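Local coordinates for octopine dehydrogenase (Pecten maximus, PDB 3C7A), which catalyses the NADH-dependent reductive condensation of L-arginine with pyruvate to D-octopine, and the reverse oxidation of octopine with NAD(+), at residues A[149-152]-A[157-160]; A[252-257]-A[272-277]; A[332-337]-A[349-354]. All blocks are in the same frame, centred on the assembly; numbering follows the deposited sequence.

Contact 1. Residues A[149-152]-A[157-160]; sequences RIKE and VEVL
Arg149 and Glu158 hold each other by two backbone hydrogen bonds, the hydrogen-bonded pair of an antiparallel beta hairpin between strands 146-150 and 156-171. Arg149 N gives its proton to Glu158 O over 3.2 Å, and Glu158 N answers to Arg149 O over 3.1 Å. The next pair, Ile150 with Val157, is non-hydrogen-bonded, and here the two chains draw together to 4.5 Å between Ile150 CA and Val157 CA. Val157 puts CG2 against the edge strand, 3.5 Å from Arg149 O and 4.4 Å from Ile150 CG1. At Lys151 the chain turns a corner in a classic beta bulge, Lys151 and Glu152 both facing one residue of the other strand.

Beyond the backbone ladder, the two faces differ. On the face of Ile150 and Val157 the hairpin lies against helix 12-21, Ile150 resting on His15 and Val157 on Thr16. Ile150 N, turned away from the partner strand, is hydrogen-bonded to Asn12 OD1. Asn12 belongs to the NADH-binding glycine-rich turn, consistent with a Rossmann-type dinucleotide site, so Ile150 probably helps to position Asn12, one shell out from the cofactor. The face of Arg149 and Glu158 is more open. There the Lys151 chain, bent at chi2 (-64°) and chi3 (-75°), crosses the Glu158 side chain at a slant, CD 3.8 Å from Glu158 OE1. Glu158 OE2 is taken by Asn56 ND2. The opposite charges stop short of a salt bridge; a water accepts from Lys151 NZ at 3.1 Å and donates to Glu158 OE1 at 3.2 Å.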
loop_
_atom_site.group_PDB
_atom_site.type_symbol
_atom_site.label_atom_id
_atom_site.label_comp_id
_atom_site.label_asym_id
_atom_site.label_seq_id
_atom_site.Cartn_x
_atom_site.Cartn_y
_atom_site.Cartn_z
ATOM N N ARG A 149 -16.689 -3.327 3.959
ATOM C CA ARG A 149 -16.943 -4.764 3.764
ATOM C C ARG A 149 -18.189 -5.038 2.904
ATOM O O ARG A 149 -19.227 -4.391 3.074
ATOM C CB ARG A 149 -17.061 -5.485 5.117
ATOM C CG ARG A 149 -17.059 -7.014 5.028
ATOM C CD ARG A 149 -17.218 -7.675 6.395
ATOM N NE ARG A 149 -15.955 -7.746 7.130
ATOM C CZ ARG A 149 -15.775 -8.411 8.270
ATOM N NH1 ARG A 149 -16.776 -9.081 8.830
ATOM N NH2 ARG A 149 -14.583 -8.409 8.854
ATOM N N ILE A 150 -18.071 -6.004 1.990
ATOM C CA ILE A 150 -19.170 -6.433 1.110
ATOM C C ILE A 150 -20.271 -7.172 1.886
ATOM O O ILE A 150 -19.979 -8.038 2.715
ATOM C CB ILE A 150 -18.647 -7.332 -0.054
ATOM C CG1 ILE A 150 -17.793 -6.513 -1.031
ATOM C CG2 ILE A 150 -19.802 -8.014 -0.802
ATOM C CD1 ILE A 150 -16.929 -7.355 -1.966
ATOM N N LYS A 151 -21.528 -6.824 1.608
ATOM C CA LYS A 151 -22.686 -7.487 2.219
ATOM C C LYS A 151 -23.344 -8.502 1.275
ATOM O O LYS A 151 -23.828 -9.548 1.719
ATOM C CB LYS A 151 -23.724 -6.457 2.688
ATOM C CG LYS A 151 -23.203 -5.407 3.680
ATOM C CD LYS A 151 -22.758 -6.013 5.015
ATOM C CE LYS A 151 -23.943 -6.412 5.888
ATOM N NZ LYS A 151 -23.497 -6.978 7.193
ATOM N N GLU A 152 -23.367 -8.175 -0.016
ATOM C CA GLU A 152 -23.929 -9.042 -1.055
ATOM C C GLU A 152 -23.166 -8.807 -2.361
ATOM O O GLU A 152 -23.135 -7.682 -2.865
ATOM C CB GLU A 152 -25.428 -8.760 -1.235
ATOM C CG GLU A 152 -26.129 -9.618 -2.288
ATOM C CD GLU A 152 -27.639 -9.412 -2.330
ATOM O OE1 GLU A 152 -28.133 -8.384 -1.815
ATOM O OE2 GLU A 152 -28.340 -10.285 -2.886
ATOM N N VAL A 157 -22.660 -2.846 -0.535
ATOM C CA VAL A 157 -21.434 -2.671 0.264
ATOM C C VAL A 157 -21.626 -1.631 1.392
ATOM O O VAL A 157 -22.376 -0.665 1.231
ATOM C CB VAL A 157 -20.202 -2.332 -0.643
ATOM C CG1 VAL A 157 -20.347 -0.957 -1.303
ATOM C CG2 VAL A 157 -18.886 -2.441 0.132
ATOM N N GLU A 158 -20.949 -1.842 2.524
ATOM C CA GLU A 158 -21.099 -0.986 3.711
ATOM C C GLU A 158 -19.791 -0.307 4.145
ATOM O O GLU A 158 -18.750 -0.957 4.254
ATOM C CB GLU A 158 -21.686 -1.796 4.883
ATOM C CG GLU A 158 -22.061 -0.963 6.117
ATOM C CD GLU A 158 -22.537 -1.798 7.302
ATOM O OE1 GLU A 158 -22.351 -3.036 7.302
ATOM O OE2 GLU A 158 -23.098 -1.205 8.249
ATOM N N VAL A 159 -19.865 1.000 4.397
ATOM C CA VAL A 159 -18.730 1.776 4.911
ATOM C C VAL A 159 -18.853 1.952 6.431
ATOM O O VAL A 159 -19.835 2.518 6.923
ATOM C CB VAL A 159 -18.615 3.166 4.212
ATOM C CG1 VAL A 159 -17.531 4.024 4.860
ATOM C CG2 VAL A 159 -18.339 3.003 2.717
ATOM N N LEU A 160 -17.853 1.462 7.162
ATOM C CA LEU A 160 -17.843 1.531 8.627
ATOM C C LEU A 160 -17.250 2.837 9.168
ATOM O O LEU A 160 -17.602 3.268 10.270
ATOM C CB LEU A 160 -17.102 0.326 9.233
ATOM C CG LEU A 160 -17.689 -1.099 9.220
ATOM C CD1 LEU A 160 -19.151 -1.151 9.678
ATOM C CD2 LEU A 160 -17.516 -1.791 7.866
HETATM O O HOH W 1 -24.814 -4.531 8.603
#

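Contact 2. Residues A[252-257]-A[272-277]; sequences ECKDVA and VKDIYQ
Lys254 and Val272 have the nearest CA atoms of the two segments, 7.1 Å apart, where a turn of helix 240-263 passes the loop leading into helix 275-282. This is a helix-to-loop contact within the alpha-helical domain of the octopine dehydrogenase family. Residues 272-274 are still non-helical, and Asp274 occupies the N-cap position of the second helix, although its carboxylate makes no capping bond. That side chain leans instead to the lysine: Asp274 OD1 lies beside the methylenes, 3.3 Å from Lys254 CD and 3.4 Å from Lys254 CE. The lysine chain bends at chi3 (81°) and again at chi4 (-89°), which turns the amine away, so that Lys254 NZ stays 4.3 Å from Asp274 OD1, beyond a salt bridge. An alanine here would take away both the aliphatic chain lying against Asp274 and the nearby positive charge, and would probably leave that carboxylate freer to turn.

Deeper in, the contact is apolar. Val272 points toward the helix and also packs on Ile205, near the L-arginine-binding Met206, consistent with a place beside the substrate site. Lys273 O is hydrogen-bonded to Tyr208 OH. The loop meets the helix through Val272 CG2, 4.4 Å from Ala257 CB.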
loop_
_atom_site.group_PDB
_atom_site.type_symbol
_atom_site.label_atom_id
_atom_site.label_comp_id
_atom_site.label_asym_id
_atom_site.label_seq_id
_atom_site.Cartn_x
_atom_site.Cartn_y
_atom_site.Cartn_z
ATOM N N GLU A 252 17.230 3.905 11.945
ATOM C CA GLU A 252 17.853 3.465 10.692
ATOM C C GLU A 252 17.196 4.084 9.449
ATOM O O GLU A 252 17.870 4.323 8.443
ATOM C CB GLU A 252 17.884 1.931 10.605
ATOM C CG GLU A 252 18.985 1.289 11.462
ATOM C CD GLU A 252 18.876 -0.230 11.588
ATOM O OE1 GLU A 252 18.044 -0.852 10.894
ATOM O OE2 GLU A 252 19.636 -0.808 12.394
ATOM N N CYS A 253 15.891 4.351 9.528
ATOM C CA CYS A 253 15.162 5.055 8.463
ATOM C C CYS A 253 15.682 6.486 8.255
ATOM O O CYS A 253 15.752 6.970 7.122
ATOM C CB CYS A 253 13.652 5.075 8.751
ATOM S SG CYS A 253 12.762 3.511 8.440
ATOM N N LYS A 254 16.048 7.149 9.353
ATOM C CA LYS A 254 16.600 8.508 9.312
ATOM C C LYS A 254 18.009 8.570 8.714
ATOM O O LYS A 254 18.326 9.503 7.971
ATOM C CB LYS A 254 16.580 9.144 10.707
ATOM C CG LYS A 254 15.219 9.707 11.110
ATOM C CD LYS A 254 15.050 9.833 12.622
ATOM C CE LYS A 254 15.699 11.093 13.191
ATOM N NZ LYS A 254 17.130 10.880 13.563
ATOM N N ASP A 255 18.839 7.578 9.040
ATOM C CA ASP A 255 20.201 7.469 8.502
ATOM C C ASP A 255 20.229 7.396 6.971
ATOM O O ASP A 255 21.097 7.998 6.331
ATOM C CB ASP A 255 20.923 6.245 9.087
ATOM C CG ASP A 255 21.262 6.399 10.567
ATOM O OD1 ASP A 255 21.395 7.541 11.059
ATOM O OD2 ASP A 255 21.409 5.358 11.242
ATOM N N VAL A 256 19.277 6.660 6.396
ATOM C CA VAL A 256 19.172 6.490 4.940
ATOM C C VAL A 256 18.772 7.798 4.239
ATOM O O VAL A 256 19.345 8.154 3.204
ATOM C CB VAL A 256 18.195 5.333 4.565
ATOM C CG1 VAL A 256 18.035 5.205 3.052
ATOM C CG2 VAL A 256 18.679 4.010 5.149
ATOM N N ALA A 257 17.799 8.505 4.815
ATOM C CA ALA A 257 17.303 9.767 4.258
ATOM C C ALA A 257 18.370 10.869 4.215
ATOM O O ALA A 257 18.469 11.600 3.225
ATOM C CB ALA A 257 16.071 10.239 5.027
ATOM N N VAL A 272 10.548 13.251 6.578
ATOM C CA VAL A 272 10.795 11.977 7.247
ATOM C C VAL A 272 11.064 12.150 8.776
ATOM O O VAL A 272 12.002 12.800 9.152
ATOM C CB VAL A 272 11.956 11.155 6.567
ATOM C CG1 VAL A 272 12.313 9.892 7.358
ATOM C CG2 VAL A 272 11.682 10.810 5.085
ATOM N N LYS A 273 10.217 11.533 9.599
ATOM C CA LYS A 273 10.176 11.710 11.075
ATOM C C LYS A 273 10.247 10.478 12.048
ATOM O O LYS A 273 10.015 9.363 11.653
ATOM C CB LYS A 273 9.054 12.643 11.487
ATOM C CG LYS A 273 7.651 12.151 11.248
ATOM C CD LYS A 273 6.593 13.261 11.496
ATOM C CE LYS A 273 6.249 14.043 10.297
ATOM N NZ LYS A 273 5.114 14.919 10.370
ATOM N N ASP A 274 10.579 10.720 13.319
ATOM C CA ASP A 274 10.559 9.652 14.327
ATOM C C ASP A 274 9.149 9.074 14.480
ATOM O O ASP A 274 8.158 9.804 14.368
ATOM C CB ASP A 274 11.025 10.184 15.693
ATOM C CG ASP A 274 12.438 10.755 15.664
ATOM O OD1 ASP A 274 13.399 9.987 15.448
ATOM O OD2 ASP A 274 12.589 11.976 15.883
ATOM N N ILE A 275 9.067 7.770 14.746
ATOM C CA ILE A 275 7.781 7.089 14.954
ATOM C C ILE A 275 7.059 7.552 16.236
ATOM O O ILE A 275 5.826 7.578 16.281
ATOM C CB ILE A 275 7.919 5.526 14.883
ATOM C CG1 ILE A 275 6.542 4.851 14.797
ATOM C CG2 ILE A 275 8.780 4.978 16.039
ATOM C CD1 ILE A 275 6.565 3.427 14.250
ATOM N N TYR A 276 7.830 7.930 17.257
ATOM C CA TYR A 276 7.281 8.477 18.506
ATOM C C TYR A 276 6.598 9.829 18.273
ATOM O O TYR A 276 5.553 10.113 18.865
ATOM C CB TYR A 276 8.382 8.589 19.573
ATOM C CG TYR A 276 7.967 9.260 20.875
ATOM C CD1 TYR A 276 7.158 8.599 21.803
ATOM C CD2 TYR A 276 8.406 10.548 21.187
ATOM C CE1 TYR A 276 6.783 9.210 23.003
ATOM C CE2 TYR A 276 8.040 11.168 22.384
ATOM C CZ TYR A 276 7.229 10.494 23.286
ATOM O OH TYR A 276 6.866 11.105 24.466
ATOM N N GLN A 277 7.195 10.649 17.406
ATOM C CA GLN A 277 6.621 11.935 17.001
ATOM C C GLN A 277 5.308 11.746 16.231
ATOM O O GLN A 277 4.366 12.524 16.405
ATOM C CB GLN A 277 7.628 12.730 16.156
ATOM C CG GLN A 277 7.238 14.187 15.898
ATOM C CD GLN A 277 8.188 14.907 14.948
ATOM O OE1 GLN A 277 9.404 14.720 15.001
ATOM N NE2 GLN A 277 7.631 15.746 14.080
#

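Contact 3. Residues A[332-337]-A[349-354]; sequences MGMIVF and PSNDKL
Met334 reaches across to Asn351 with its terminal methyl, and most of the close packing gathers at that one carbon. Met334 CE lies 3.5 Å from Asn351 OD1 and 3.6 Å from Asn351 O, with Leu354 CB at 4.3 Å on the next turn. The methionine chain runs nearly extended through chi2 (-161°) before chi3 bends the methyl toward the second helix. The amide is also held from elsewhere, its ND2 having Glu252 of helix 240-263 as partner.

These are two successive helices of the family's alpha-helical domain, 330-344 and 349-362, joined by a short connection and running roughly antiparallel. Their local axes approach to 11.0 Å at a crossing angle of -140°, a spacing that long side chains such as Met334 bridge. Around the methionine the core is extended by Pro213 of helix 211-220, with Phe217 against Leu354.

The packing is looser at the partly exposed Phe337, which meets segment 349-354 through Asn351 alone. Its CE2 comes to 4.1 Å from Asn351 OD1, the ring and amide planes turned 47° apart. Charge also links the two helices, the partly exposed Asp352 forming a salt bridge from OD1 to Lys338 NZ.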
loop_
_atom_site.group_PDB
_atom_site.type_symbol
_atom_site.label_atom_id
_atom_site.label_comp_id
_atom_site.label_asym_id
_atom_site.label_seq_id
_atom_site.Cartn_x
_atom_site.Cartn_y
_atom_site.Cartn_z
ATOM N N MET A 332 7.023 -7.188 -0.823
ATOM C CA MET A 332 6.467 -5.898 -1.271
ATOM C C MET A 332 6.690 -4.653 -0.324
ATOM O O MET A 332 6.029 -3.642 -0.501
ATOM C CB MET A 332 4.968 -6.023 -1.582
ATOM C CG MET A 332 4.509 -7.227 -2.398
ATOM S SD MET A 332 4.869 -7.133 -4.114
ATOM C CE MET A 332 6.258 -8.014 -4.138
ATOM N N GLY A 333 7.629 -4.794 0.631
ATOM C CA GLY A 333 7.938 -3.868 1.705
ATOM C C GLY A 333 9.400 -3.794 2.242
ATOM O O GLY A 333 10.218 -3.086 1.720
ATOM N N MET A 334 9.704 -4.557 3.269
ATOM C CA MET A 334 11.071 -4.650 3.842
ATOM C C MET A 334 12.239 -4.878 2.802
ATOM O O MET A 334 13.238 -4.214 2.878
ATOM C CB MET A 334 11.158 -5.635 5.054
ATOM C CG MET A 334 10.421 -5.334 6.400
ATOM S SD MET A 334 10.948 -6.218 7.941
ATOM C CE MET A 334 12.481 -5.399 8.253
ATOM N N ILE A 335 12.035 -5.768 1.808
ATOM C CA ILE A 335 13.052 -6.081 0.787
ATOM C C ILE A 335 13.345 -4.885 -0.138
ATOM O O ILE A 335 14.492 -4.681 -0.552
ATOM C CB ILE A 335 12.674 -7.354 -0.046
ATOM C CG1 ILE A 335 12.564 -8.602 0.850
ATOM C CG2 ILE A 335 13.656 -7.596 -1.204
ATOM C CD1 ILE A 335 13.865 -9.052 1.529
ATOM N N VAL A 336 12.313 -4.101 -0.449
ATOM C CA VAL A 336 12.459 -2.902 -1.291
ATOM C C VAL A 336 13.308 -1.825 -0.592
ATOM O O VAL A 336 14.164 -1.193 -1.223
ATOM C CB VAL A 336 11.081 -2.320 -1.733
ATOM C CG1 VAL A 336 11.260 -1.193 -2.752
ATOM C CG2 VAL A 336 10.187 -3.412 -2.320
ATOM N N PHE A 337 13.069 -1.635 0.707
ATOM C CA PHE A 337 13.846 -0.704 1.538
ATOM C C PHE A 337 15.333 -1.084 1.621
ATOM O O PHE A 337 16.201 -0.207 1.608
ATOM C CB PHE A 337 13.224 -0.598 2.942
ATOM C CG PHE A 337 14.003 0.270 3.905
ATOM C CD1 PHE A 337 14.053 1.654 3.741
ATOM C CD2 PHE A 337 14.667 -0.298 4.991
ATOM C CE1 PHE A 337 14.769 2.459 4.635
ATOM C CE2 PHE A 337 15.384 0.495 5.892
ATOM C CZ PHE A 337 15.435 1.877 5.713
ATOM N N PRO A 349 21.656 -3.088 10.640
ATOM C CA PRO A 349 21.711 -4.375 11.361
ATOM C C PRO A 349 20.405 -4.862 12.007
ATOM O O PRO A 349 20.161 -6.072 12.043
ATOM C CB PRO A 349 22.776 -4.129 12.441
ATOM C CG PRO A 349 22.803 -2.654 12.620
ATOM C CD PRO A 349 22.542 -2.086 11.260
ATOM N N SER A 350 19.586 -3.939 12.513
ATOM C CA SER A 350 18.317 -4.293 13.160
ATOM C C SER A 350 17.250 -4.767 12.168
ATOM O O SER A 350 16.512 -5.717 12.452
ATOM C CB SER A 350 17.784 -3.130 14.004
ATOM O OG SER A 350 18.497 -3.016 15.225
ATOM N N ASN A 351 17.172 -4.100 11.016
ATOM C CA ASN A 351 16.270 -4.509 9.933
ATOM C C ASN A 351 16.640 -5.875 9.344
ATOM O O ASN A 351 15.756 -6.660 8.994
ATOM C CB ASN A 351 16.220 -3.447 8.824
ATOM C CG ASN A 351 15.237 -2.320 9.124
ATOM O OD1 ASN A 351 14.119 -2.302 8.606
ATOM N ND2 ASN A 351 15.654 -1.373 9.957
ATOM N N ASP A 352 17.943 -6.147 9.246
ATOM C CA ASP A 352 18.458 -7.417 8.713
ATOM C C ASP A 352 18.027 -8.637 9.534
ATOM O O ASP A 352 17.724 -9.693 8.973
ATOM C CB ASP A 352 19.991 -7.385 8.619
ATOM C CG ASP A 352 20.507 -6.478 7.507
ATOM O OD1 ASP A 352 19.729 -6.105 6.600
ATOM O OD2 ASP A 352 21.710 -6.145 7.538
ATOM N N LYS A 353 18.005 -8.481 10.859
ATOM C CA LYS A 353 17.689 -9.576 11.782
ATOM C C LYS A 353 16.249 -10.075 11.640
ATOM O O LYS A 353 15.992 -11.279 11.726
ATOM C CB LYS A 353 17.980 -9.158 13.229
ATOM C CG LYS A 353 17.956 -10.310 14.238
ATOM C CD LYS A 353 18.604 -9.926 15.566
ATOM C CE LYS A 353 17.663 -9.130 16.456
ATOM N NZ LYS A 353 18.344 -8.668 17.697
ATOM N N LEU A 354 15.322 -9.145 11.417
ATOM C CA LEU A 354 13.905 -9.478 11.250
ATOM C C LEU A 354 13.613 -10.140 9.903
ATOM O O LEU A 354 12.703 -10.965 9.801
ATOM C CB LEU A 354 13.025 -8.232 11.442
ATOM C CG LEU A 354 13.020 -7.555 12.820
ATOM C CD1 LEU A 354 12.349 -6.188 12.750
ATOM C CD2 LEU A 354 12.353 -8.428 13.887
#

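How the contacts relate
Contacts 2 and 3 belong to one block of the alpha-helical domain, their centres 15 Å apart. Glu252 of contact 2 joins them with both carboxylate oxygens, in two probable hydrogen bonds: Glu252 OE1 lies 2.6 Å from Asn351 ND2, and Glu252 OE2 lies 3.1 Å from Ser350 N, near the start of helix 349-362. Val256 adds packing on Phe337. Contact 1 sits on the other side of the chain's centre, about 36 Å from contact 2 and 35 Å from contact 3, centre to centre. Its Ile150 side chain is about 6 Å from the bound NAD. Contacts 2 and 3 instead approach the substrate residues: Val272 is about 5 Å from Met206, and Met334 about 9 Å from the active-site His212, side chain to side chain.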